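Local coordinates for protein transcription termination factor FttA (PDB 3AF6) that probably terminates archaeal transcription by cleaving nascent RNA, acting as a zinc-dependent nuclease of the metallo-beta-lactamase superfamily, at residues P233-P238 against Y242-G247; I413-N418 against K542-F547; E438-L443 against N490-E495; Y533-A538 against I567-E572. All coordinates share one frame; numbering follows the deposited sequence.

Contact 1 (P233-P238 against Y242-G247); sequences PHFDAP and YVLREG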
loop_
_atom_site.group_PDB
_atom_site.type_symbol
_atom_site.label_atom_id
_atom_site.label_comp_id
_atom_site.label_asym_id
_atom_site.label_seq_id
_atom_site.Cartn_x
_atom_site.Cartn_y
_atom_site.Cartn_z
ATOM N N PRO A 233 7.819 -6.864 -15.581
ATOM C CA PRO A 233 7.468 -5.715 -16.414
ATOM C C PRO A 233 8.523 -5.733 -17.532
ATOM O O PRO A 233 9.613 -6.273 -17.352
ATOM C CB PRO A 233 7.672 -4.536 -15.470
ATOM C CG PRO A 233 7.270 -5.102 -14.169
ATOM C CD PRO A 233 7.924 -6.472 -14.167
ATOM N N HIS A 234 8.208 -5.147 -18.677
ATOM C CA HIS A 234 9.148 -5.137 -19.787
ATOM C C HIS A 234 10.428 -4.347 -19.589
ATOM O O HIS A 234 10.481 -3.153 -19.876
ATOM C CB HIS A 234 8.458 -4.644 -21.046
ATOM C CG HIS A 234 7.678 -5.701 -21.743
ATOM N ND1 HIS A 234 8.272 -6.657 -22.539
ATOM C CD2 HIS A 234 6.356 -5.985 -21.737
ATOM C CE1 HIS A 234 7.349 -7.482 -22.994
ATOM N NE2 HIS A 234 6.177 -7.095 -22.522
ATOM N N PHE A 235 11.462 -5.032 -19.110
ATOM C CA PHE A 235 12.778 -4.428 -18.918
ATOM C C PHE A 235 13.378 -4.261 -20.301
ATOM O O PHE A 235 14.329 -3.500 -20.492
ATOM C CB PHE A 235 13.690 -5.355 -18.114
ATOM C CG PHE A 235 13.550 -5.214 -16.632
ATOM C CD1 PHE A 235 14.220 -4.204 -15.953
ATOM C CD2 PHE A 235 12.784 -6.116 -15.905
ATOM C CE1 PHE A 235 14.133 -4.100 -14.563
ATOM C CE2 PHE A 235 12.694 -6.013 -14.514
ATOM C CZ PHE A 235 13.370 -5.008 -13.847
ATOM N N ASP A 236 12.814 -4.994 -21.259
ATOM C CA ASP A 236 13.297 -4.946 -22.626
ATOM C C ASP A 236 12.697 -3.816 -23.465
ATOM O O ASP A 236 12.695 -3.886 -24.690
ATOM C CB ASP A 236 13.091 -6.309 -23.316
ATOM C CG ASP A 236 11.629 -6.699 -23.434
ATOM O OD1 ASP A 236 10.792 -6.066 -22.753
ATOM O OD2 ASP A 236 11.319 -7.651 -24.192
ATOM N N ALA A 237 12.179 -2.778 -22.818
ATOM C CA ALA A 237 11.641 -1.637 -23.562
ATOM C C ALA A 237 12.790 -0.630 -23.705
ATOM O O ALA A 237 13.377 -0.206 -22.715
ATOM C CB ALA A 237 10.470 -1.011 -22.818
ATOM N N PRO A 238 13.137 -0.248 -24.942
ATOM C CA PRO A 238 14.230 0.706 -25.172
ATOM C C PRO A 238 14.171 1.937 -24.275
ATOM O O PRO A 238 15.164 2.324 -23.663
ATOM C CB PRO A 238 14.060 1.080 -26.641
ATOM C CG PRO A 238 13.424 -0.126 -27.237
ATOM C CD PRO A 238 12.428 -0.549 -26.198
ATOM N N TYR A 242 16.665 2.930 -21.326
ATOM C CA TYR A 242 17.317 4.229 -21.413
ATOM C C TYR A 242 17.110 5.068 -20.156
ATOM O O TYR A 242 17.991 5.827 -19.776
ATOM C CB TYR A 242 16.846 4.996 -22.655
ATOM C CG TYR A 242 17.373 6.412 -22.728
ATOM C CD1 TYR A 242 16.665 7.478 -22.152
ATOM C CD2 TYR A 242 18.602 6.690 -23.334
ATOM C CE1 TYR A 242 17.171 8.774 -22.179
ATOM C CE2 TYR A 242 19.114 7.987 -23.358
ATOM C CZ TYR A 242 18.396 9.020 -22.782
ATOM O OH TYR A 242 18.905 10.303 -22.820
ATOM N N VAL A 243 15.957 4.931 -19.506
ATOM C CA VAL A 243 15.705 5.699 -18.298
ATOM C C VAL A 243 16.511 5.125 -17.120
ATOM O O VAL A 243 17.037 5.875 -16.286
ATOM C CB VAL A 243 14.183 5.721 -17.952
ATOM C CG1 VAL A 243 13.963 6.256 -16.543
ATOM C CG2 VAL A 243 13.436 6.591 -18.954
ATOM N N LEU A 244 16.614 3.801 -17.050
ATOM C CA LEU A 244 17.368 3.180 -15.969
ATOM C C LEU A 244 18.872 3.431 -16.093
ATOM O O LEU A 244 19.478 4.010 -15.196
ATOM C CB LEU A 244 17.099 1.677 -15.917
ATOM C CG LEU A 244 15.684 1.256 -15.512
ATOM C CD1 LEU A 244 15.581 -0.248 -15.534
ATOM C CD2 LEU A 244 15.352 1.783 -14.127
ATOM N N ARG A 245 19.464 3.013 -17.209
ATOM C CA ARG A 245 20.903 3.179 -17.433
ATOM C C ARG A 245 21.414 4.609 -17.312
ATOM O O ARG A 245 22.538 4.826 -16.856
ATOM C CB ARG A 245 21.296 2.617 -18.805
ATOM C CG ARG A 245 21.136 1.105 -18.912
ATOM C CD ARG A 245 20.935 0.673 -20.357
ATOM N NE ARG A 245 21.934 -0.288 -20.825
ATOM C CZ ARG A 245 23.237 -0.034 -20.910
ATOM N NH1 ARG A 245 23.711 1.151 -20.551
ATOM N NH2 ARG A 245 24.065 -0.957 -21.377
ATOM N N GLU A 246 20.614 5.583 -17.721
ATOM C CA GLU A 246 21.057 6.970 -17.631
ATOM C C GLU A 246 20.715 7.565 -16.265
ATOM O O GLU A 246 21.069 8.705 -15.970
ATOM C CB GLU A 246 20.405 7.836 -18.719
ATOM C CG GLU A 246 20.608 7.376 -20.152
ATOM C CD GLU A 246 22.065 7.315 -20.558
ATOM O OE1 GLU A 246 22.793 8.295 -20.301
ATOM O OE2 GLU A 246 22.475 6.293 -21.148
ATOM N N GLY A 247 20.020 6.798 -15.434
ATOM C CA GLY A 247 19.643 7.303 -14.126
ATOM C C GLY A 247 18.689 8.481 -14.225
ATOM O O GLY A 247 18.842 9.467 -13.507
#
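Leu244 reaches back from helix 238-245 to the Phe235 ring in the loop that leads into the same helix. Its CB leaves the backbone in the direction of the loop, and CG carries the chain on that way. There the branches part: CD1 comes to 4.2 Å from Phe235 CD1, meeting the ring at its edge and close to its plane, whereas CD2 stays farther from the ring. The extended second torsion (chi2 179°) puts CD1 forward. Leucine, common in helices and apolar enough for a buried site, branches at CG and can push one methyl to the ring while the other stays back. Nearer the helix start, Tyr242 N gives a hydrogen bond of 2.8 Å to Pro238 O, and Tyr242 CB lies beside the same oxygen. With CG anti to its backbone nitrogen (chi1 174°), the Tyr242 ring leans outward from the helix, and Glu246 CG lies above one face, toward the rim of the ring. Proline fits the first turn, where the helix needs no N-H from it. Before it, His234 ND1 bonds Asp236 OD1 at 2.6 Å, in the imidazole plane and on the syn lone pair, tying together two residues of the type I turn from His234 to Ala237. Ala237 is the N-cap, and Gly247, with positive phi, closes the far end in a Schellman motif. This is a short surface helix of the metallo-beta-lactamase domain, bounded by a turn and a glycine stop.

Contact 2 (I413-N418 against K542-F547); sequences IEVIHN and KNSIIF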
loop_
_atom_site.group_PDB
_atom_site.type_symbol
_atom_site.label_atom_id
_atom_site.label_comp_id
_atom_site.label_asym_id
_atom_site.label_seq_id
_atom_site.Cartn_x
_atom_site.Cartn_y
_atom_site.Cartn_z
ATOM N N ILE A 413 -21.905 -17.737 5.565
ATOM C CA ILE A 413 -22.353 -18.312 6.830
ATOM C C ILE A 413 -23.055 -19.629 6.563
ATOM O O ILE A 413 -22.972 -20.569 7.354
ATOM C CB ILE A 413 -23.341 -17.383 7.547
ATOM C CG1 ILE A 413 -22.615 -16.132 8.027
ATOM C CG2 ILE A 413 -23.981 -18.100 8.702
ATOM C CD1 ILE A 413 -21.405 -16.438 8.893
ATOM N N GLU A 414 -23.745 -19.675 5.431
ATOM C CA GLU A 414 -24.485 -20.848 5.010
ATOM C C GLU A 414 -23.534 -22.017 4.801
ATOM O O GLU A 414 -23.639 -23.037 5.485
ATOM C CB GLU A 414 -25.234 -20.521 3.722
ATOM C CG GLU A 414 -26.022 -21.654 3.120
ATOM C CD GLU A 414 -26.847 -21.189 1.929
ATOM O OE1 GLU A 414 -27.473 -22.042 1.262
ATOM O OE2 GLU A 414 -26.872 -19.964 1.664
ATOM N N VAL A 415 -22.596 -21.858 3.869
ATOM C CA VAL A 415 -21.617 -22.899 3.560
ATOM C C VAL A 415 -20.878 -23.408 4.800
ATOM O O VAL A 415 -20.629 -24.608 4.930
ATOM C CB VAL A 415 -20.582 -22.395 2.518
ATOM C CG1 VAL A 415 -19.416 -23.377 2.404
ATOM C CG2 VAL A 415 -21.261 -22.235 1.168
ATOM N N ILE A 416 -20.526 -22.498 5.704
ATOM C CA ILE A 416 -19.826 -22.882 6.924
ATOM C C ILE A 416 -20.679 -23.840 7.761
ATOM O O ILE A 416 -20.185 -24.863 8.237
ATOM C CB ILE A 416 -19.453 -21.643 7.774
ATOM C CG1 ILE A 416 -18.344 -20.856 7.079
ATOM C CG2 ILE A 416 -18.997 -22.068 9.163
ATOM C CD1 ILE A 416 -17.927 -19.605 7.817
ATOM N N HIS A 417 -21.958 -23.515 7.930
ATOM C CA HIS A 417 -22.854 -24.361 8.710
ATOM C C HIS A 417 -23.006 -25.749 8.104
ATOM O O HIS A 417 -22.903 -26.751 8.811
ATOM C CB HIS A 417 -24.221 -23.695 8.850
ATOM C CG HIS A 417 -24.240 -22.570 9.836
ATOM N ND1 HIS A 417 -25.261 -21.646 9.895
ATOM C CD2 HIS A 417 -23.360 -22.222 10.804
ATOM C CE1 HIS A 417 -25.007 -20.774 10.856
ATOM N NE2 HIS A 417 -23.859 -21.102 11.423
ATOM N N ASN A 418 -23.247 -25.806 6.799
ATOM C CA ASN A 418 -23.405 -27.076 6.099
ATOM C C ASN A 418 -22.096 -27.856 6.053
ATOM O O ASN A 418 -22.064 -29.005 5.600
ATOM C CB ASN A 418 -23.894 -26.834 4.672
ATOM C CG ASN A 418 -25.305 -26.290 4.627
ATOM O OD1 ASN A 418 -25.595 -25.234 5.192
ATOM N ND2 ASN A 418 -26.195 -27.012 3.953
ATOM N N LYS A 542 -15.820 -33.676 3.327
ATOM C CA LYS A 542 -16.419 -33.067 4.512
ATOM C C LYS A 542 -16.000 -31.599 4.523
ATOM O O LYS A 542 -16.771 -30.713 4.894
ATOM C CB LYS A 542 -15.891 -33.717 5.796
ATOM C CG LYS A 542 -16.380 -35.115 6.069
ATOM C CD LYS A 542 -15.844 -35.610 7.403
ATOM C CE LYS A 542 -16.434 -36.967 7.756
ATOM N NZ LYS A 542 -15.999 -37.438 9.099
ATOM N N ASN A 543 -14.757 -31.363 4.111
ATOM C CA ASN A 543 -14.182 -30.027 4.077
ATOM C C ASN A 543 -14.683 -29.184 2.911
ATOM O O ASN A 543 -15.211 -29.700 1.920
ATOM C CB ASN A 543 -12.653 -30.120 4.000
ATOM C CG ASN A 543 -12.056 -30.920 5.137
ATOM O OD1 ASN A 543 -12.281 -30.618 6.314
ATOM N ND2 ASN A 543 -11.283 -31.945 4.793
ATOM N N SER A 544 -14.494 -27.876 3.036
ATOM C CA SER A 544 -14.908 -26.950 1.996
ATOM C C SER A 544 -13.858 -25.886 1.724
ATOM O O SER A 544 -13.106 -25.484 2.619
ATOM C CB SER A 544 -16.227 -26.267 2.382
ATOM O OG SER A 544 -17.340 -27.054 1.995
ATOM N N ILE A 545 -13.802 -25.441 0.475
ATOM C CA ILE A 545 -12.880 -24.382 0.102
ATOM C C ILE A 545 -13.722 -23.260 -0.514
ATOM O O ILE A 545 -14.590 -23.508 -1.351
ATOM C CB ILE A 545 -11.796 -24.887 -0.890
ATOM C CG1 ILE A 545 -10.698 -23.831 -1.017
ATOM C CG2 ILE A 545 -12.413 -25.215 -2.245
ATOM C CD1 ILE A 545 -9.511 -24.272 -1.844
ATOM N N ILE A 546 -13.482 -22.032 -0.071
ATOM C CA ILE A 546 -14.232 -20.882 -0.562
ATOM C C ILE A 546 -13.315 -19.800 -1.131
ATOM O O ILE A 546 -12.486 -19.236 -0.418
ATOM C CB ILE A 546 -15.071 -20.246 0.582
ATOM C CG1 ILE A 546 -16.032 -21.278 1.176
ATOM C CG2 ILE A 546 -15.851 -19.055 0.059
ATOM C CD1 ILE A 546 -16.756 -20.783 2.410
ATOM N N PHE A 547 -13.458 -19.509 -2.415
ATOM C CA PHE A 547 -12.644 -18.462 -3.024
ATOM C C PHE A 547 -13.400 -17.155 -2.847
ATOM O O PHE A 547 -14.583 -17.061 -3.187
ATOM C CB PHE A 547 -12.398 -18.758 -4.514
ATOM C CG PHE A 547 -11.519 -19.957 -4.745
ATOM C CD1 PHE A 547 -10.164 -19.914 -4.417
ATOM C CD2 PHE A 547 -12.056 -21.152 -5.216
ATOM C CE1 PHE A 547 -9.356 -21.047 -4.547
ATOM C CE2 PHE A 547 -11.258 -22.285 -5.349
ATOM C CZ PHE A 547 -9.904 -22.230 -5.011
#
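Val415, on helix 405-420, and Ile546, on strand 544-547, meet tip to tip where a helix of the beta-CASP domain packs on its six-stranded parallel sheet, the helix-on-parallel-sheet layering of an alpha/beta fold. Both residues send their CB toward the other segment, and the closest approach is 3.7 Å between Val415 CG1 and Ile546 CD1. The valine turns CG1 anti to its backbone nitrogen (chi1 169°), which aims that methyl at the sheet. Ile546 instead holds CG1 anti to its carbonyl carbon and then runs straight on (chi2 173°), bringing CD1 out as the far end of the chain; Val415 CB is 4.2 Å from that methyl. Beta-branched isoleucine suits the strand, whereas the valine's use on the helix is its shortness, which lets the helix come close to the sheet. Ile545, between Ser544 and Ile546, points its CB away from the helix, toward the other side of the sheet, while Ile416, next to Val415, is directed at helix 435-447 and strand 425-429. Val426 of strand 425-429 lies beside Ile546, and His586 of strand 584-587 touches Val415, so neighbouring strands also border the contact. A polar edge follows at Ser544, whose OG lies 4.2 Å from Val415 CG1 and is hydrogen-bonded to Thr419 OG1 in the last turn of the helix.

Contact 3 (E438-L443 against N490-E495); sequences EVMMVL and NPFLSE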
loop_
_atom_site.group_PDB
_atom_site.type_symbol
_atom_site.label_atom_id
_atom_site.label_comp_id
_atom_site.label_asym_id
_atom_site.label_seq_id
_atom_site.Cartn_x
_atom_site.Cartn_y
_atom_site.Cartn_z
ATOM N N GLU A 438 -11.235 -8.225 5.572
ATOM C CA GLU A 438 -12.627 -7.967 5.235
ATOM C C GLU A 438 -13.508 -9.122 5.669
ATOM O O GLU A 438 -14.568 -8.921 6.269
ATOM C CB GLU A 438 -12.791 -7.756 3.736
ATOM C CG GLU A 438 -14.213 -7.403 3.327
ATOM C CD GLU A 438 -14.620 -6.001 3.745
ATOM O OE1 GLU A 438 -13.764 -5.235 4.221
ATOM O OE2 GLU A 438 -15.806 -5.654 3.582
ATOM N N VAL A 439 -13.081 -10.334 5.338
ATOM C CA VAL A 439 -13.837 -11.517 5.715
ATOM C C VAL A 439 -13.777 -11.654 7.230
ATOM O O VAL A 439 -14.721 -12.146 7.863
ATOM C CB VAL A 439 -13.266 -12.780 5.052
ATOM C CG1 VAL A 439 -13.928 -14.029 5.626
ATOM C CG2 VAL A 439 -13.485 -12.706 3.552
ATOM N N MET A 440 -12.676 -11.211 7.825
ATOM C CA MET A 440 -12.565 -11.283 9.277
ATOM C C MET A 440 -13.700 -10.474 9.879
ATOM O O MET A 440 -14.463 -10.992 10.684
ATOM C CB MET A 440 -11.216 -10.742 9.763
ATOM C CG MET A 440 -10.158 -11.826 9.938
ATOM S SD MET A 440 -8.501 -11.151 9.859
ATOM C CE MET A 440 -8.245 -10.582 11.569
ATOM N N MET A 441 -13.824 -9.214 9.469
ATOM C CA MET A 441 -14.881 -8.354 9.984
ATOM C C MET A 441 -16.234 -9.026 9.841
ATOM O O MET A 441 -16.997 -9.114 10.800
ATOM C CB MET A 441 -14.882 -7.020 9.253
ATOM C CG MET A 441 -13.655 -6.183 9.532
ATOM S SD MET A 441 -13.464 -5.809 11.282
ATOM C CE MET A 441 -12.497 -7.180 11.838
ATOM N N VAL A 442 -16.532 -9.519 8.649
ATOM C CA VAL A 442 -17.798 -10.189 8.446
ATOM C C VAL A 442 -18.039 -11.247 9.522
ATOM O O VAL A 442 -19.123 -11.301 10.088
ATOM C CB VAL A 442 -17.879 -10.845 7.059
ATOM C CG1 VAL A 442 -19.146 -11.664 6.949
ATOM C CG2 VAL A 442 -17.870 -9.777 5.990
ATOM N N LEU A 443 -17.044 -12.077 9.820
ATOM C CA LEU A 443 -17.227 -13.111 10.840
ATOM C C LEU A 443 -17.221 -12.571 12.270
ATOM O O LEU A 443 -17.811 -13.171 13.166
ATOM C CB LEU A 443 -16.150 -14.189 10.710
ATOM C CG LEU A 443 -16.124 -15.008 9.420
ATOM C CD1 LEU A 443 -14.901 -15.915 9.429
ATOM C CD2 LEU A 443 -17.390 -15.814 9.281
ATOM N N ASN A 490 -12.002 -3.125 19.782
ATOM C CA ASN A 490 -11.270 -3.424 18.563
ATOM C C ASN A 490 -11.682 -4.803 18.050
ATOM O O ASN A 490 -11.362 -5.821 18.662
ATOM C CB ASN A 490 -9.771 -3.401 18.849
ATOM C CG ASN A 490 -8.957 -3.123 17.618
ATOM O OD1 ASN A 490 -9.106 -3.797 16.601
ATOM N ND2 ASN A 490 -8.088 -2.121 17.697
ATOM N N PRO A 491 -12.398 -4.854 16.917
ATOM C CA PRO A 491 -12.849 -6.122 16.332
ATOM C C PRO A 491 -11.721 -7.058 15.888
ATOM O O PRO A 491 -11.940 -8.253 15.702
ATOM C CB PRO A 491 -13.727 -5.671 15.168
ATOM C CG PRO A 491 -13.072 -4.402 14.743
ATOM C CD PRO A 491 -12.805 -3.722 16.070
ATOM N N PHE A 492 -10.522 -6.512 15.712
ATOM C CA PHE A 492 -9.378 -7.320 15.300
ATOM C C PHE A 492 -8.827 -8.088 16.495
ATOM O O PHE A 492 -8.273 -9.178 16.345
ATOM C CB PHE A 492 -8.277 -6.432 14.708
ATOM C CG PHE A 492 -8.684 -5.718 13.452
ATOM C CD1 PHE A 492 -8.635 -4.329 13.381
ATOM C CD2 PHE A 492 -9.138 -6.435 12.347
ATOM C CE1 PHE A 492 -9.035 -3.661 12.230
ATOM C CE2 PHE A 492 -9.540 -5.777 11.189
ATOM C CZ PHE A 492 -9.490 -4.387 11.130
ATOM N N LEU A 493 -8.982 -7.504 17.680
ATOM C CA LEU A 493 -8.515 -8.122 18.917
ATOM C C LEU A 493 -9.421 -9.279 19.336
ATOM O O LEU A 493 -9.027 -10.112 20.155
ATOM C CB LEU A 493 -8.481 -7.091 20.050
ATOM C CG LEU A 493 -7.507 -5.915 20.003
ATOM C CD1 LEU A 493 -7.842 -4.946 21.129
ATOM C CD2 LEU A 493 -6.080 -6.417 20.131
ATOM N N SER A 494 -10.629 -9.317 18.780
ATOM C CA SER A 494 -11.602 -10.360 19.098
ATOM C C SER A 494 -10.944 -11.691 19.442
ATOM O O SER A 494 -10.168 -12.242 18.650
ATOM C CB SER A 494 -12.566 -10.556 17.930
ATOM O OG SER A 494 -13.438 -11.645 18.178
ATOM N N GLU A 495 -11.263 -12.208 20.626
ATOM C CA GLU A 495 -10.690 -13.466 21.082
ATOM C C GLU A 495 -11.208 -14.675 20.300
ATOM O O GLU A 495 -11.093 -15.813 20.761
ATOM C CB GLU A 495 -10.950 -13.653 22.588
ATOM C CG GLU A 495 -12.421 -13.821 22.988
ATOM C CD GLU A 495 -12.606 -14.055 24.493
ATOM O OE1 GLU A 495 -12.289 -13.141 25.288
ATOM O OE2 GLU A 495 -13.066 -15.155 24.882
#
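A Met-aromatic contact between Met441 and Phe492 joins helix 435-447 of the beta-CASP domain to the loop that precedes strand 497-499. Met441 SD stands 4.5 Å from the centroid of the Phe492 ring, 36° off the ring normal, an oblique placement that is neither squarely over the face nor at the edge. The two side chains run across each other at about a right angle, with Met441 CE lying by the CD2 and CE2 side of the ring. The thioether gets there by folding: chi2 is -59°, and a further bend follows at chi3. The same sulfur touches the pyrrolidine of Pro491, 3.8 Å from its CG. Met440, one residue earlier on the helix, sends its CE to the ring edge, 4.3 Å from Phe492 CD2 and near the ring plane. Methionine suits both helix positions, since its flexible, polarisable chain can mould itself around rigid rings. The loop has its own brace: Asn490 OD1 accepts the Phe492 N-H at 3.2 Å, in the carbonyl plane and on a lone pair, forming an Asx turn that sets the backbone from which the phenyl ring projects. Thr466 and Thr470 of helix 462-471 lie against Phe492, and Thr466 touches Met440 too. Elsewhere on helix 435-447, Leu443 packs against Ile413 and Ile416 of helix 405-420, so the helix bridges a neighbouring helix and the loop.

Contact 4 (Y533-A538 against I567-E572); sequences YFKQLA and IPMVGE
Helix 529-537 ends across from strand 566-570, the CA atoms of Lys535 and Met569 coming nearest at 9.6 Å, so that long side chains have to span the gap. Lys535 does so with a chain extended beyond CG. Its CE lies 3.4 Å from Met569 CE and 3.7 Å from Met569 SD; the aliphatic stem thus makes the apolar contact, while NZ is carried on past the methionine on the partly exposed side. Met569 points its CB at the helix and bends at chi3 (76°), turning its methyl to lie across the lysine chain. Deeper in, Phe534 crosses Ile567 at about a right angle: Phe534 CZ is 4.1 Å from Ile567 CD1, which approaches the ring obliquely. Phe534 turns its ring toward the strand through a chi1 of 171°, which sets CG opposite the backbone N. Ile567 and Met569, two residues apart on the strand, both face the helix. An aromatic ring and a branched aliphatic fit the buried half, a lysine the partly exposed one. At the helix end Phe534 O takes two backbone N-H groups, from Ala538 at 2.8 Å and Leu537 at 3.0 Å. Strand 566-570 pairs with strand 576-580, and Val560 of helix 556-561 touches both Phe534 and Ile567: an antiparallel hairpin packed against helices at the margin of the beta-CASP alpha/beta fold.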
loop_
_atom_site.group_PDB
_atom_site.type_symbol
_atom_site.label_atom_id
_atom_site.label_comp_id
_atom_site.label_asym_id
_atom_site.label_seq_id
_atom_site.Cartn_x
_atom_site.Cartn_y
_atom_site.Cartn_z
ATOM N N TYR A 533 -2.780 -26.686 3.426
ATOM C CA TYR A 533 -4.146 -26.998 3.835
ATOM C C TYR A 533 -4.862 -27.582 2.635
ATOM O O TYR A 533 -5.459 -28.653 2.725
ATOM C CB TYR A 533 -4.885 -25.738 4.293
ATOM C CG TYR A 533 -4.378 -25.143 5.584
ATOM C CD1 TYR A 533 -4.537 -25.817 6.792
ATOM C CD2 TYR A 533 -3.725 -23.913 5.596
ATOM C CE1 TYR A 533 -4.058 -25.278 7.984
ATOM C CE2 TYR A 533 -3.238 -23.365 6.782
ATOM C CZ TYR A 533 -3.407 -24.053 7.970
ATOM O OH TYR A 533 -2.915 -23.526 9.142
ATOM N N PHE A 534 -4.792 -26.882 1.505
ATOM C CA PHE A 534 -5.451 -27.356 0.291
ATOM C C PHE A 534 -5.119 -28.815 0.020
ATOM O O PHE A 534 -6.006 -29.672 0.026
ATOM C CB PHE A 534 -5.047 -26.528 -0.927
ATOM C CG PHE A 534 -5.528 -27.110 -2.231
ATOM C CD1 PHE A 534 -6.882 -27.128 -2.542
ATOM C CD2 PHE A 534 -4.628 -27.679 -3.130
ATOM C CE1 PHE A 534 -7.340 -27.706 -3.727
ATOM C CE2 PHE A 534 -5.072 -28.261 -4.318
ATOM C CZ PHE A 534 -6.435 -28.275 -4.617
ATOM N N LYS A 535 -3.836 -29.081 -0.223
ATOM C CA LYS A 535 -3.352 -30.432 -0.496
ATOM C C LYS A 535 -3.939 -31.453 0.468
ATOM O O LYS A 535 -4.462 -32.488 0.052
ATOM C CB LYS A 535 -1.825 -30.493 -0.374
ATOM C CG LYS A 535 -1.041 -29.902 -1.527
ATOM C CD LYS A 535 0.452 -30.075 -1.280
ATOM C CE LYS A 535 1.282 -29.605 -2.465
ATOM N NZ LYS A 535 2.746 -29.776 -2.234
ATOM N N GLN A 536 -3.853 -31.152 1.761
ATOM C CA GLN A 536 -4.335 -32.070 2.773
ATOM C C GLN A 536 -5.836 -32.178 2.974
ATOM O O GLN A 536 -6.308 -33.170 3.528
ATOM C CB GLN A 536 -3.662 -31.763 4.106
ATOM C CG GLN A 536 -2.178 -32.067 4.098
ATOM C CD GLN A 536 -1.622 -32.273 5.488
ATOM O OE1 GLN A 536 -2.125 -33.103 6.247
ATOM N NE2 GLN A 536 -0.574 -31.528 5.829
ATOM N N LEU A 537 -6.600 -31.185 2.535
ATOM C CA LEU A 537 -8.043 -31.257 2.719
ATOM C C LEU A 537 -8.772 -31.726 1.460
ATOM O O LEU A 537 -9.815 -32.370 1.543
ATOM C CB LEU A 537 -8.584 -29.896 3.167
ATOM C CG LEU A 537 -7.991 -29.309 4.456
ATOM C CD1 LEU A 537 -8.639 -27.978 4.756
ATOM C CD2 LEU A 537 -8.211 -30.258 5.619
ATOM N N ALA A 538 -8.202 -31.423 0.300
ATOM C CA ALA A 538 -8.803 -31.773 -0.988
ATOM C C ALA A 538 -9.549 -33.109 -1.074
ATOM O O ALA A 538 -10.694 -33.158 -1.522
ATOM C CB ALA A 538 -7.740 -31.704 -2.087
ATOM N N ILE A 567 -5.470 -32.529 -9.835
ATOM C CA ILE A 567 -4.429 -31.568 -10.148
ATOM C C ILE A 567 -3.007 -32.058 -9.956
ATOM O O ILE A 567 -2.600 -32.416 -8.850
ATOM C CB ILE A 567 -4.604 -30.292 -9.316
ATOM C CG1 ILE A 567 -5.979 -29.685 -9.596
ATOM C CG2 ILE A 567 -3.497 -29.294 -9.645
ATOM C CD1 ILE A 567 -6.289 -28.492 -8.747
ATOM N N PRO A 568 -2.226 -32.076 -11.045
ATOM C CA PRO A 568 -0.838 -32.520 -10.977
ATOM C C PRO A 568 -0.030 -31.407 -10.333
ATOM O O PRO A 568 -0.171 -30.241 -10.699
ATOM C CB PRO A 568 -0.452 -32.710 -12.448
ATOM C CG PRO A 568 -1.762 -32.870 -13.156
ATOM C CD PRO A 568 -2.629 -31.871 -12.444
ATOM N N MET A 569 0.800 -31.764 -9.366
ATOM C CA MET A 569 1.642 -30.788 -8.697
ATOM C C MET A 569 3.032 -31.363 -8.554
ATOM O O MET A 569 3.206 -32.479 -8.073
ATOM C CB MET A 569 1.094 -30.448 -7.319
ATOM C CG MET A 569 -0.153 -29.599 -7.338
ATOM S SD MET A 569 -0.592 -29.166 -5.657
ATOM C CE MET A 569 0.653 -27.882 -5.296
ATOM N N VAL A 570 4.023 -30.598 -8.985
ATOM C CA VAL A 570 5.405 -31.029 -8.902
ATOM C C VAL A 570 5.954 -30.736 -7.505
ATOM O O VAL A 570 5.854 -29.613 -7.012
ATOM C CB VAL A 570 6.248 -30.300 -9.956
ATOM C CG1 VAL A 570 6.052 -28.795 -9.803
ATOM C CG2 VAL A 570 7.724 -30.693 -9.816
ATOM N N GLY A 571 6.522 -31.757 -6.867
ATOM C CA GLY A 571 7.083 -31.584 -5.539
ATOM C C GLY A 571 8.603 -31.665 -5.517
ATOM O O GLY A 571 9.276 -31.175 -6.426
ATOM N N GLU A 572 9.149 -32.290 -4.480
ATOM C CA GLU A 572 10.595 -32.427 -4.362
ATOM C C GLU A 572 11.155 -33.505 -5.281
ATOM O O GLU A 572 10.416 -34.322 -5.841
ATOM C CB GLU A 572 10.984 -32.739 -2.924
ATOM C CG GLU A 572 10.552 -31.687 -1.941
ATOM C CD GLU A 572 11.103 -31.945 -0.561
ATOM O OE1 GLU A 572 10.969 -33.092 -0.079
ATOM O OE2 GLU A 572 11.668 -31.001 0.038
#

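Contact 1 comes first along the chain, in the metallo-beta-lactamase part; its centre is about 39 to 48 Å from those of the other three, which belong to the beta-CASP region. There, contact 3 is nested inside the long loop closed by contact 2, their centres about 19 Å apart, and the two touch where helices 405-420 and 435-447 pack. Contacts 2 and 4, centres about 20 Å apart, alternate in their segments: helix 529-537 of contact 4 leads into strand 544-547 of contact 2, and Phe534 meets Ile545. Contact 2 packs a helix on the parallel sheet, contact 3 joins a helix to a loop and contact 4 a helix to a hairpin, while contact 1 is local to the other domain.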